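Local coordinates for protein CalG4 (Micromonospora echinospora, PDB 3IA7) that belongs to the GT-B fold clan and is built from two domains, each with a parallel beta sheet flanked by helices, at residues A[254-259]-A[354-359]; A[302-307]-A[325-330]. All blocks are in the same frame, centred on the assembly; numbering follows the deposited sequence.

Contact 1: A[254-259]-A[354-359]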
loop_
_atom_site.group_PDB
_atom_site.type_symbol
_atom_site.label_atom_id
_atom_site.label_comp_id
_atom_site.label_asym_id
_atom_site.label_seq_id
_atom_site.Cartn_x
_atom_site.Cartn_y
_atom_site.Cartn_z
ATOM N N GLN A 254 -5.579 11.308 -28.094
ATOM C CA GLN A 254 -6.325 12.015 -29.154
ATOM C C GLN A 254 -7.751 12.388 -28.696
ATOM O O GLN A 254 -8.192 13.517 -28.896
ATOM C CB GLN A 254 -6.340 11.209 -30.482
ATOM C CG GLN A 254 -4.954 11.171 -31.187
ATOM C CD GLN A 254 -4.692 9.951 -32.143
ATOM O OE1 GLN A 254 -5.538 9.063 -32.352
ATOM N NE2 GLN A 254 -3.493 9.927 -32.710
ATOM N N ALA A 255 -8.423 11.451 -28.028
ATOM C CA ALA A 255 -9.777 11.659 -27.527
ATOM C C ALA A 255 -9.950 12.910 -26.636
ATOM O O ALA A 255 -10.941 13.603 -26.741
ATOM C CB ALA A 255 -10.279 10.400 -26.805
ATOM N N PHE A 256 -8.976 13.215 -25.794
ATOM C CA PHE A 256 -9.113 14.327 -24.836
ATOM C C PHE A 256 -8.255 15.588 -25.133
ATOM O O PHE A 256 -8.284 16.563 -24.359
ATOM C CB PHE A 256 -8.924 13.818 -23.380
ATOM C CG PHE A 256 -9.915 12.739 -22.986
ATOM C CD1 PHE A 256 -11.184 13.089 -22.483
ATOM C CD2 PHE A 256 -9.618 11.382 -23.210
ATOM C CE1 PHE A 256 -12.131 12.097 -22.167
ATOM C CE2 PHE A 256 -10.564 10.376 -22.917
ATOM C CZ PHE A 256 -11.805 10.744 -22.388
ATOM N N ALA A 257 -7.507 15.570 -26.234
ATOM C CA ALA A 257 -6.806 16.776 -26.705
ATOM C C ALA A 257 -7.791 17.954 -26.884
ATOM O O ALA A 257 -8.885 17.787 -27.436
ATOM C CB ALA A 257 -6.078 16.501 -28.046
ATOM N N ASP A 258 -7.423 19.136 -26.400
ATOM C CA ASP A 258 -8.278 20.336 -26.568
ATOM C C ASP A 258 -9.679 20.109 -25.957
ATOM O O ASP A 258 -10.703 20.478 -26.551
ATOM C CB ASP A 258 -8.384 20.793 -28.056
ATOM C CG ASP A 258 -7.026 21.125 -28.688
ATOM O OD1 ASP A 258 -6.357 22.100 -28.248
ATOM O OD2 ASP A 258 -6.628 20.421 -29.652
ATOM N N THR A 259 -9.710 19.446 -24.799
ATOM C CA THR A 259 -10.880 19.365 -23.890
ATOM C C THR A 259 -10.308 19.752 -22.510
ATOM O O THR A 259 -9.101 19.693 -22.328
ATOM C CB THR A 259 -11.428 17.903 -23.705
ATOM O OG1 THR A 259 -10.478 17.143 -22.954
ATOM C CG2 THR A 259 -11.725 17.197 -25.040
ATOM N N ALA A 354 -13.178 9.718 -30.657
ATOM C CA ALA A 354 -14.461 10.348 -30.309
ATOM C C ALA A 354 -15.355 9.388 -29.527
ATOM O O ALA A 354 -16.097 9.787 -28.609
ATOM C CB ALA A 354 -15.177 10.823 -31.550
ATOM N N SER A 355 -15.316 8.120 -29.897
ATOM C CA SER A 355 -16.056 7.126 -29.146
ATOM C C SER A 355 -15.579 7.034 -27.696
ATOM O O SER A 355 -16.385 6.933 -26.760
ATOM C CB SER A 355 -15.961 5.763 -29.837
ATOM O OG SER A 355 -16.595 4.793 -29.016
ATOM N N ILE A 356 -14.264 7.082 -27.504
ATOM C CA ILE A 356 -13.678 7.020 -26.153
ATOM C C ILE A 356 -14.090 8.230 -25.317
ATOM O O ILE A 356 -14.561 8.086 -24.184
ATOM C CB ILE A 356 -12.140 6.945 -26.212
ATOM C CG1 ILE A 356 -11.680 5.631 -26.847
ATOM C CG2 ILE A 356 -11.487 7.036 -24.819
ATOM C CD1 ILE A 356 -10.208 5.675 -27.289
ATOM N N ARG A 357 -13.925 9.423 -25.868
ATOM C CA ARG A 357 -14.282 10.657 -25.126
ATOM C C ARG A 357 -15.762 10.679 -24.739
ATOM O O ARG A 357 -16.090 10.933 -23.566
ATOM C CB ARG A 357 -13.871 11.905 -25.914
ATOM C CG ARG A 357 -14.456 13.208 -25.371
ATOM C CD ARG A 357 -14.250 14.390 -26.312
ATOM N NE ARG A 357 -14.941 14.296 -27.626
ATOM C CZ ARG A 357 -14.336 14.016 -28.782
ATOM N NH1 ARG A 357 -13.013 13.786 -28.807
ATOM N NH2 ARG A 357 -15.051 13.970 -29.925
ATOM N N GLU A 358 -16.648 10.386 -25.696
ATOM C CA GLU A 358 -18.105 10.412 -25.415
ATOM C C GLU A 358 -18.510 9.358 -24.368
ATOM O O GLU A 358 -19.306 9.629 -23.467
ATOM C CB GLU A 358 -18.966 10.310 -26.699
ATOM C CG GLU A 358 -18.743 11.461 -27.698
ATOM C CD GLU A 358 -19.563 11.324 -28.994
ATOM O OE1 GLU A 358 -20.204 10.275 -29.216
ATOM O OE2 GLU A 358 -19.563 12.275 -29.792
ATOM N N ALA A 359 -17.944 8.164 -24.480
ATOM C CA ALA A 359 -18.209 7.113 -23.501
ATOM C C ALA A 359 -17.796 7.513 -22.075
ATOM O O ALA A 359 -18.520 7.280 -21.092
ATOM C CB ALA A 359 -17.481 5.805 -23.928
#
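Ala255 and Phe256, at the C-terminal end of helix 246-256, pack against Ile356 and Arg357 of helix 353-365, two helices on the outside of the parallel-sheet, Rossmann-like C-terminal domain of this GT-B protein. The apolar part of the contact begins at Ala255, whose small CB meets Ile356 CB at 4.0 Å and lets the backbones come close, with the CA atoms of Ala255 and Arg357 5.2 Å apart. Ile356 CG2 then fills the corner between that methyl and Phe256 CE2. The Phe256 ring reaches over to the second helix, its CZ lying 3.7 Å from Arg357 CA, while Arg357 CB sits above one face, displaced toward the rim. Arg357 CB and CG provide the side-chain contact with the ring; the guanidinium plane stands nearly perpendicular to it. Trp261 meets the same ring edge-to-face, and Val360 extends the packing along helix 353-365.

Polar contacts surround the type II turn from Phe256 to Thr259 that follows helix 246-256. Thr259 OG1 donates to Phe256 O at 2.7 Å, and Asn282 ND2 also bonds that carbonyl. Arg357 leaves its helix with CG anti to the backbone N (chi1 168°), and the chain bends at chi3 (64°), which sets NE; Thr259 CG2 touches Arg357 CD at the bend. The guanidinium lies beside Ala255 O, where Arg357 NH1 donates to a lone pair of that oxygen at 2.9 Å, the oxygen only 3° out of the guanidinium plane.

Contact 2: A[302-307]-A[325-330]; sequences LTHGTT and HFATEA
Close van der Waals packing of Ala327 and Ala330 against His304, Gly305 and Thr306 joins two loops at the C-terminal edge of a parallel sheet: one follows strand 298-303, the other runs from strand 320-322 to helix 331-339. No direct hydrogen bond links the two segments. Ala327 CB comes to the edge of the imidazole, near its plane, and lies 3.8 Å from His304 CD2; the same methyl also touches His304 CB and Thr306 CG2. His304 holds CG between its backbone N and carbonyl carbon (chi1 52°), the crowded position, and its ring stands beside Thr306, whose backbone N lies over one face toward the rim. On the far side of the imidazole, ND1 makes weak bonds to Thr303 OG1 and to Ser237 O.

The two loops lie at the C-terminal strand ends of the Rossmann-like sheet, and the first leads directly into helix 307-315, with Thr306 at its N-cap position. The intervening helix and strand 320-322 complete a beta-alpha-beta crossover between adjacent parallel strands. Ala330 CB presses on the backbone of the first loop, 3.1 Å from His304 O and 3.5 Å from Gly305 C. His304 O is buried with no polar partner in the model. Gly305 has phi 99°, backbone angles that by themselves call for glycine because a side chain would jam against the carbonyl of His304.

Ser333 OG forms hydrogen bonds with both Gly305 O and Ala330 O, tying together the two backbones next to this packing. Next to the exposed Glu329, a water accepts from Thr307 N at 3.0 Å and donates weakly to Glu329 O.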
loop_
_atom_site.group_PDB
_atom_site.type_symbol
_atom_site.label_atom_id
_atom_site.label_comp_id
_atom_site.label_asym_id
_atom_site.label_seq_id
_atom_site.Cartn_x
_atom_site.Cartn_y
_atom_site.Cartn_z
ATOM N N LEU A 302 -10.522 4.487 -16.984
ATOM C CA LEU A 302 -10.689 3.671 -18.125
ATOM C C LEU A 302 -9.681 2.545 -17.990
ATOM O O LEU A 302 -8.462 2.795 -17.988
ATOM C CB LEU A 302 -10.385 4.485 -19.412
ATOM C CG LEU A 302 -10.341 3.779 -20.769
ATOM C CD1 LEU A 302 -11.638 3.097 -21.189
ATOM C CD2 LEU A 302 -9.944 4.821 -21.820
ATOM N N THR A 303 -10.168 1.313 -17.898
ATOM C CA THR A 303 -9.312 0.203 -17.464
ATOM C C THR A 303 -9.722 -1.103 -18.099
ATOM O O THR A 303 -10.800 -1.193 -18.680
ATOM C CB THR A 303 -9.265 0.056 -15.895
ATOM O OG1 THR A 303 -8.328 -0.964 -15.544
ATOM C CG2 THR A 303 -10.608 -0.344 -15.334
ATOM N N HIS A 304 -8.839 -2.104 -18.024
ATOM C CA HIS A 304 -9.109 -3.455 -18.542
ATOM C C HIS A 304 -10.139 -4.253 -17.700
ATOM O O HIS A 304 -10.859 -5.104 -18.227
ATOM C CB HIS A 304 -7.801 -4.248 -18.723
ATOM C CG HIS A 304 -6.933 -4.270 -17.498
ATOM N ND1 HIS A 304 -6.620 -3.126 -16.781
ATOM C CD2 HIS A 304 -6.310 -5.291 -16.861
ATOM C CE1 HIS A 304 -5.872 -3.449 -15.740
ATOM N NE2 HIS A 304 -5.657 -4.755 -15.772
ATOM N N GLY A 305 -10.228 -3.997 -16.413
ATOM C CA GLY A 305 -11.336 -4.593 -15.653
ATOM C C GLY A 305 -11.002 -5.856 -14.862
ATOM O O GLY A 305 -11.899 -6.593 -14.476
ATOM N N THR A 306 -9.713 -6.115 -14.635
ATOM C CA THR A 306 -9.306 -7.166 -13.700
ATOM C C THR A 306 -9.853 -6.815 -12.296
ATOM O O THR A 306 -9.983 -5.629 -11.955
ATOM C CB THR A 306 -7.764 -7.301 -13.641
ATOM O OG1 THR A 306 -7.190 -6.012 -13.387
ATOM C CG2 THR A 306 -7.242 -7.810 -14.982
ATOM N N THR A 307 -10.195 -7.842 -11.516
ATOM C CA THR A 307 -10.800 -7.625 -10.192
ATOM C C THR A 307 -9.982 -6.657 -9.346
ATOM O O THR A 307 -10.554 -5.794 -8.673
ATOM C CB THR A 307 -10.950 -8.923 -9.394
ATOM O OG1 THR A 307 -9.664 -9.491 -9.249
ATOM C CG2 THR A 307 -11.818 -9.926 -10.129
ATOM N N HIS A 325 -11.481 -6.657 -23.438
ATOM C CA HIS A 325 -10.807 -7.483 -24.441
ATOM C C HIS A 325 -9.266 -7.430 -24.312
ATOM O O HIS A 325 -8.555 -8.275 -24.876
ATOM C CB HIS A 325 -11.268 -7.107 -25.848
ATOM C CG HIS A 325 -10.682 -5.829 -26.364
ATOM N ND1 HIS A 325 -11.133 -4.586 -25.972
ATOM C CD2 HIS A 325 -9.702 -5.607 -27.275
ATOM C CE1 HIS A 325 -10.445 -3.654 -26.606
ATOM N NE2 HIS A 325 -9.568 -4.246 -27.400
ATOM N N PHE A 326 -8.760 -6.450 -23.561
ATOM C CA PHE A 326 -7.310 -6.324 -23.375
ATOM C C PHE A 326 -6.759 -7.341 -22.381
ATOM O O PHE A 326 -5.589 -7.693 -22.455
ATOM C CB PHE A 326 -6.904 -4.887 -23.001
ATOM C CG PHE A 326 -6.960 -3.922 -24.160
ATOM C CD1 PHE A 326 -6.169 -4.119 -25.293
ATOM C CD2 PHE A 326 -7.807 -2.818 -24.123
ATOM C CE1 PHE A 326 -6.226 -3.222 -26.359
ATOM C CE2 PHE A 326 -7.866 -1.921 -25.186
ATOM C CZ PHE A 326 -7.072 -2.124 -26.308
ATOM N N ALA A 327 -7.610 -7.820 -21.473
ATOM C CA ALA A 327 -7.222 -8.822 -20.487
ATOM C C ALA A 327 -8.222 -9.974 -20.510
ATOM O O ALA A 327 -9.373 -9.793 -20.139
ATOM C CB ALA A 327 -7.143 -8.194 -19.093
ATOM N N THR A 328 -7.803 -11.154 -20.968
ATOM C CA THR A 328 -8.677 -12.343 -20.890
ATOM C C THR A 328 -9.163 -12.641 -19.454
ATOM O O THR A 328 -10.304 -13.077 -19.249
ATOM C CB THR A 328 -8.038 -13.599 -21.533
ATOM O OG1 THR A 328 -6.628 -13.627 -21.255
ATOM C CG2 THR A 328 -8.257 -13.589 -23.045
ATOM N N GLU A 329 -8.312 -12.359 -18.472
ATOM C CA GLU A 329 -8.658 -12.522 -17.049
ATOM C C GLU A 329 -9.780 -11.591 -16.569
ATOM O O GLU A 329 -10.378 -11.824 -15.514
ATOM C CB GLU A 329 -7.421 -12.297 -16.184
ATOM C CG GLU A 329 -6.253 -13.197 -16.550
ATOM C CD GLU A 329 -4.895 -12.576 -16.224
ATOM O OE1 GLU A 329 -4.858 -11.386 -15.804
ATOM O OE2 GLU A 329 -3.872 -13.295 -16.394
ATOM N N ALA A 330 -10.066 -10.542 -17.338
ATOM C CA ALA A 330 -11.004 -9.497 -16.905
ATOM C C ALA A 330 -12.502 -9.788 -17.128
ATOM O O ALA A 330 -13.349 -9.054 -16.614
ATOM C CB ALA A 330 -10.634 -8.155 -17.538
HETATM O O HOH W 1 -9.318 -10.538 -12.539
#

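In the fold
Both contacts belong to the C-terminal domain, and contact 2 is nested within the chain loop closed by contact 1, with their centres about 21 Å apart. Contact 1 joins two helices on the periphery, yet none of its touching residues is exposed; contact 2 joins loops beyond the strand ends, nearer the middle of the chain, and has the exposed Glu329 at its edge. A side-chain-to-carbonyl bond crosses contact 1 directly, whereas contact 2 has methyl packing, with its polar links made indirectly through Ser333 and a water whose bond to Glu329 O is weak. The two meet at Ile356 CG2, which packs 4.0 Å from Leu302 CD2, and helix 246-256 adjoins both through Ala255 and Phe248.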